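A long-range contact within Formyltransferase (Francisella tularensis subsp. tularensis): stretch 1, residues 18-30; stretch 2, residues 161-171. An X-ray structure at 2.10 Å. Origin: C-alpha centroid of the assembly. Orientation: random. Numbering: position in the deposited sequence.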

# COMPACT_ATOMS: atom_id res chain seq x y z
N ASP A 18 -7.34 23.01 18.43
CA ASP A 18 -8.10 22.44 19.57
C ASP A 18 -7.94 23.20 20.90
O ASP A 18 -8.94 23.58 21.55
CB ASP A 18 -7.78 20.96 19.73
CG ASP A 18 -8.45 20.11 18.64
OD1 ASP A 18 -9.41 20.59 18.00
OD2 ASP A 18 -8.04 18.95 18.39
N PHE A 19 -6.69 23.49 21.22
CA PHE A 19 -6.37 24.30 22.36
C PHE A 19 -7.09 25.63 22.39
O PHE A 19 -7.73 25.99 23.40
CB PHE A 19 -4.87 24.48 22.45
CG PHE A 19 -4.18 23.33 23.10
CD1 PHE A 19 -4.57 22.01 22.79
CD2 PHE A 19 -3.23 23.55 24.08
CE1 PHE A 19 -3.96 20.91 23.38
CE2 PHE A 19 -2.59 22.46 24.65
CZ PHE A 19 -2.96 21.15 24.32
N LYS A 20 -7.02 26.37 21.28
CA LYS A 20 -7.67 27.69 21.17
C LYS A 20 -9.11 27.56 21.62
O LYS A 20 -9.69 28.38 22.34
CB LYS A 20 -7.70 28.17 19.72
CG LYS A 20 -6.45 28.86 19.22
CD LYS A 20 -6.48 30.37 19.45
CE LYS A 20 -5.48 30.97 18.46
NZ LYS A 20 -4.77 32.20 18.89
N ASN A 21 -9.68 26.50 21.07
CA ASN A 21 -11.03 26.11 21.36
C ASN A 21 -11.34 25.83 22.82
O ASN A 21 -12.22 26.43 23.43
CB ASN A 21 -11.29 24.83 20.60
CG ASN A 21 -12.60 24.89 19.92
OD1 ASN A 21 -13.63 24.76 20.56
ND2 ASN A 21 -12.56 25.22 18.63
N ILE A 22 -10.60 24.87 23.36
CA ILE A 22 -10.74 24.56 24.78
C ILE A 22 -10.36 25.77 25.66
O ILE A 22 -11.14 26.14 26.52
CB ILE A 22 -9.86 23.36 25.12
CG1 ILE A 22 -10.45 22.14 24.42
CG2 ILE A 22 -9.70 23.18 26.64
CD1 ILE A 22 -9.37 21.19 24.02
N ILE A 23 -9.18 26.35 25.47
CA ILE A 23 -8.72 27.41 26.34
C ILE A 23 -9.50 28.71 26.21
O ILE A 23 -9.88 29.28 27.24
CB ILE A 23 -7.23 27.70 26.19
CG1 ILE A 23 -6.42 26.46 26.54
CG2 ILE A 23 -6.75 28.76 27.18
CD1 ILE A 23 -5.03 26.54 25.95
N GLY A 24 -9.70 29.21 24.99
CA GLY A 24 -10.62 30.32 24.74
C GLY A 24 -12.00 30.15 25.39
O GLY A 24 -12.69 31.15 25.67
N SER A 25 -12.44 28.93 25.68
CA SER A 25 -13.74 28.79 26.35
C SER A 25 -13.69 29.16 27.83
O SER A 25 -14.72 29.25 28.45
CB SER A 25 -14.34 27.39 26.17
OG SER A 25 -13.87 26.49 27.15
N LYS A 26 -12.51 29.41 28.40
CA LYS A 26 -12.36 29.47 29.83
C LYS A 26 -12.36 30.91 30.31
O LYS A 26 -11.86 31.81 29.63
CB LYS A 26 -11.01 28.89 30.23
CG LYS A 26 -10.76 27.45 29.86
CD LYS A 26 -11.71 26.47 30.55
CE LYS A 26 -11.57 25.11 29.92
NZ LYS A 26 -12.34 24.09 30.67
N ASN A 27 -12.83 31.11 31.54
CA ASN A 27 -12.67 32.39 32.20
C ASN A 27 -11.27 32.57 32.76
O ASN A 27 -10.58 31.61 33.17
CB ASN A 27 -13.64 32.55 33.39
CG ASN A 27 -15.09 32.48 32.96
OD1 ASN A 27 -15.91 31.84 33.62
ND2 ASN A 27 -15.40 33.09 31.81
N ASP A 28 -10.91 33.83 32.84
CA ASP A 28 -9.91 34.31 33.80
C ASP A 28 -8.53 33.88 33.33
O ASP A 28 -7.61 33.80 34.13
CB ASP A 28 -10.19 33.85 35.23
CG ASP A 28 -11.43 34.49 35.83
OD1 ASP A 28 -11.91 35.51 35.26
OD2 ASP A 28 -11.92 34.01 36.88
N VAL A 29 -8.45 33.68 32.02
CA VAL A 29 -7.30 33.16 31.34
C VAL A 29 -6.86 34.09 30.23
O VAL A 29 -7.64 34.42 29.35
CB VAL A 29 -7.69 31.84 30.69
CG1 VAL A 29 -6.81 31.52 29.51
CG2 VAL A 29 -7.59 30.74 31.74
N GLN A 30 -5.57 34.38 30.21
CA GLN A 30 -5.02 35.06 29.04
C GLN A 30 -3.98 34.13 28.48
O GLN A 30 -3.25 33.51 29.22
CB GLN A 30 -4.35 36.42 29.42
CG GLN A 30 -5.06 37.20 30.54
CD GLN A 30 -4.45 38.58 30.80
OE1 GLN A 30 -4.17 38.95 31.94
NE2 GLN A 30 -4.22 39.33 29.73
N LEU A 161 -7.92 14.10 26.85
CA LEU A 161 -7.34 14.11 28.19
C LEU A 161 -7.06 15.55 28.66
O LEU A 161 -7.31 15.90 29.79
CB LEU A 161 -6.06 13.31 28.27
CG LEU A 161 -6.21 11.80 28.04
CD1 LEU A 161 -4.86 11.19 28.28
CD2 LEU A 161 -7.10 11.03 29.00
N PHE A 162 -6.67 16.43 27.76
CA PHE A 162 -6.38 17.81 28.16
C PHE A 162 -7.69 18.52 28.51
O PHE A 162 -7.78 19.32 29.46
CB PHE A 162 -5.68 18.49 26.99
CG PHE A 162 -5.43 19.94 27.20
CD1 PHE A 162 -4.42 20.36 28.02
CD2 PHE A 162 -6.14 20.88 26.51
CE1 PHE A 162 -4.15 21.71 28.20
CE2 PHE A 162 -5.92 22.23 26.69
CZ PHE A 162 -4.92 22.65 27.54
N THR A 163 -8.72 18.26 27.69
CA THR A 163 -10.05 18.78 27.96
C THR A 163 -10.48 18.37 29.41
O THR A 163 -10.96 19.19 30.18
CB THR A 163 -11.05 18.25 26.92
OG1 THR A 163 -10.62 18.61 25.59
CG2 THR A 163 -12.44 18.72 27.17
N LYS A 164 -10.24 17.13 29.80
CA LYS A 164 -10.64 16.60 31.11
C LYS A 164 -9.85 17.21 32.26
O LYS A 164 -10.34 17.25 33.37
CB LYS A 164 -10.48 15.09 31.09
CG LYS A 164 -11.17 14.33 32.23
CD LYS A 164 -11.09 12.81 32.10
CE LYS A 164 -11.55 12.10 33.37
NZ LYS A 164 -10.75 10.85 33.59
N VAL A 165 -8.63 17.68 32.05
CA VAL A 165 -7.84 18.10 33.19
C VAL A 165 -7.46 19.59 33.20
O VAL A 165 -6.85 20.06 34.19
CB VAL A 165 -6.56 17.27 33.40
CG1 VAL A 165 -6.87 15.81 33.71
CG2 VAL A 165 -5.55 17.46 32.25
N ILE A 166 -7.82 20.35 32.17
CA ILE A 166 -7.42 21.78 32.09
C ILE A 166 -7.97 22.63 33.27
O ILE A 166 -7.23 23.43 33.88
CB ILE A 166 -7.81 22.36 30.69
CG1 ILE A 166 -7.41 23.83 30.55
CG2 ILE A 166 -9.32 22.32 30.45
CD1 ILE A 166 -5.99 24.12 30.92
N ASP A 167 -9.22 22.37 33.68
CA ASP A 167 -9.75 23.04 34.89
C ASP A 167 -8.93 22.85 36.18
O ASP A 167 -8.52 23.82 36.85
CB ASP A 167 -11.23 22.70 35.12
CG ASP A 167 -12.13 23.38 34.11
OD1 ASP A 167 -11.71 24.32 33.37
OD2 ASP A 167 -13.29 22.95 33.98
N ASP A 168 -8.58 21.60 36.43
CA ASP A 168 -7.78 21.28 37.60
C ASP A 168 -6.44 21.97 37.56
O ASP A 168 -5.92 22.45 38.58
CB ASP A 168 -7.45 19.79 37.68
CG ASP A 168 -8.65 18.92 38.04
OD1 ASP A 168 -8.45 17.68 38.11
OD2 ASP A 168 -9.77 19.44 38.24
N ILE A 169 -5.82 21.93 36.39
CA ILE A 169 -4.57 22.62 36.23
C ILE A 169 -4.74 24.14 36.38
O ILE A 169 -3.88 24.79 36.93
CB ILE A 169 -3.90 22.31 34.86
CG1 ILE A 169 -3.48 20.85 34.73
CG2 ILE A 169 -2.72 23.22 34.59
CD1 ILE A 169 -3.37 20.30 33.30
N LEU A 170 -5.77 24.76 35.81
CA LEU A 170 -5.89 26.21 35.96
C LEU A 170 -6.20 26.54 37.43
O LEU A 170 -5.89 27.63 37.94
CB LEU A 170 -7.00 26.75 35.07
CG LEU A 170 -6.82 26.55 33.57
CD1 LEU A 170 -8.02 27.01 32.77
CD2 LEU A 170 -5.61 27.32 33.12
N ASN A 171 -6.83 25.58 38.11
CA ASN A 171 -7.11 25.74 39.52
C ASN A 171 -5.97 25.39 40.38
O ASN A 171 -6.08 25.54 41.57
CB ASN A 171 -8.38 25.02 39.94
CG ASN A 171 -9.58 25.71 39.33
OD1 ASN A 171 -9.56 26.95 39.15
ND2 ASN A 171 -10.57 24.94 38.92
O HOH W 1 -12.35 21.51 29.42

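Stretch 2 enters the contact at Phe162, whose CA-to-CB bond points toward stretch 1 and which has more of its surface covered by the other stretch than any other residue here. Its ring lies against that of Phe19 as an offset stack: the centroids are 4.1 Å apart, the planes differ by 3°, and the closest atoms are Phe162 CZ and Phe19 CE2 at 3.7 Å. The planes are nearly parallel, and each ring lies over one face of the other. The Phe19 CA-to-CB bond runs sideways, and with chi1 at -82° (m) the ring end comes nearer to stretch 2. Near the plane of the Phe162 ring, at its edge, sits Ile23 CD1, 4.2 Å from Phe162 CZ. Ile22 CG2 approaches obliquely, 3.9 Å from Phe162 CE2, so this one ring meets three apolar side chains of helix 18-24.

At Thr163 the backbones are at their nearest, the CA of Thr163 lying 6.6 Å from the CA of Ile22. The Thr163 CA-to-CB bond points sideways, and its OG1 is 3.3 Å from Ile22 CD1. That is packing against a methyl group; the hydroxyl's hydrogen bond is to a residue just outside the stretches. The carbonyl of Thr163 takes part through water 1, which donates to Thr163 O at 2.8 Å and accepts from Lys26 NZ at 2.9 Å.

Lys164 and Val165 make no contact with stretch 1. One turn on from Phe162, the CA-to-CB bond of Ile166, like that of Phe162, points toward stretch 1. Ile166 CG2 lies 3.9 Å from Ile22 CG2 and 3.5 Å from Lys26 NZ, which places the same methyl beside both an apolar partner and the lysine's ammonium group.

Asp167 supplies the charged partner. Its CA-to-CB bond is sideways, but its carboxylate comes nearer, and Lys26 NZ donates to Asp167 OD1 at 2.8 Å in a hydrogen bond that forms part of a salt bridge. With chi3 and chi4 both t, the outer part of the lysine chain is extended. Its amino group thus links stretch 2 at two points, directly to Asp167 and through the water to Thr163.

Leu170 closes the contact, one turn beyond Ile166; Leu170 N is hydrogen-bonded to Ile166 O at 2.8 Å. Leu170 CD1 lies 4.0 Å from Lys26 CG and 3.9 Å from Val29 CG2, so it packs against the aliphatic part of the lysine and the start of the strand. The two helix axes approach no closer than 10.7 Å and cross at -40°.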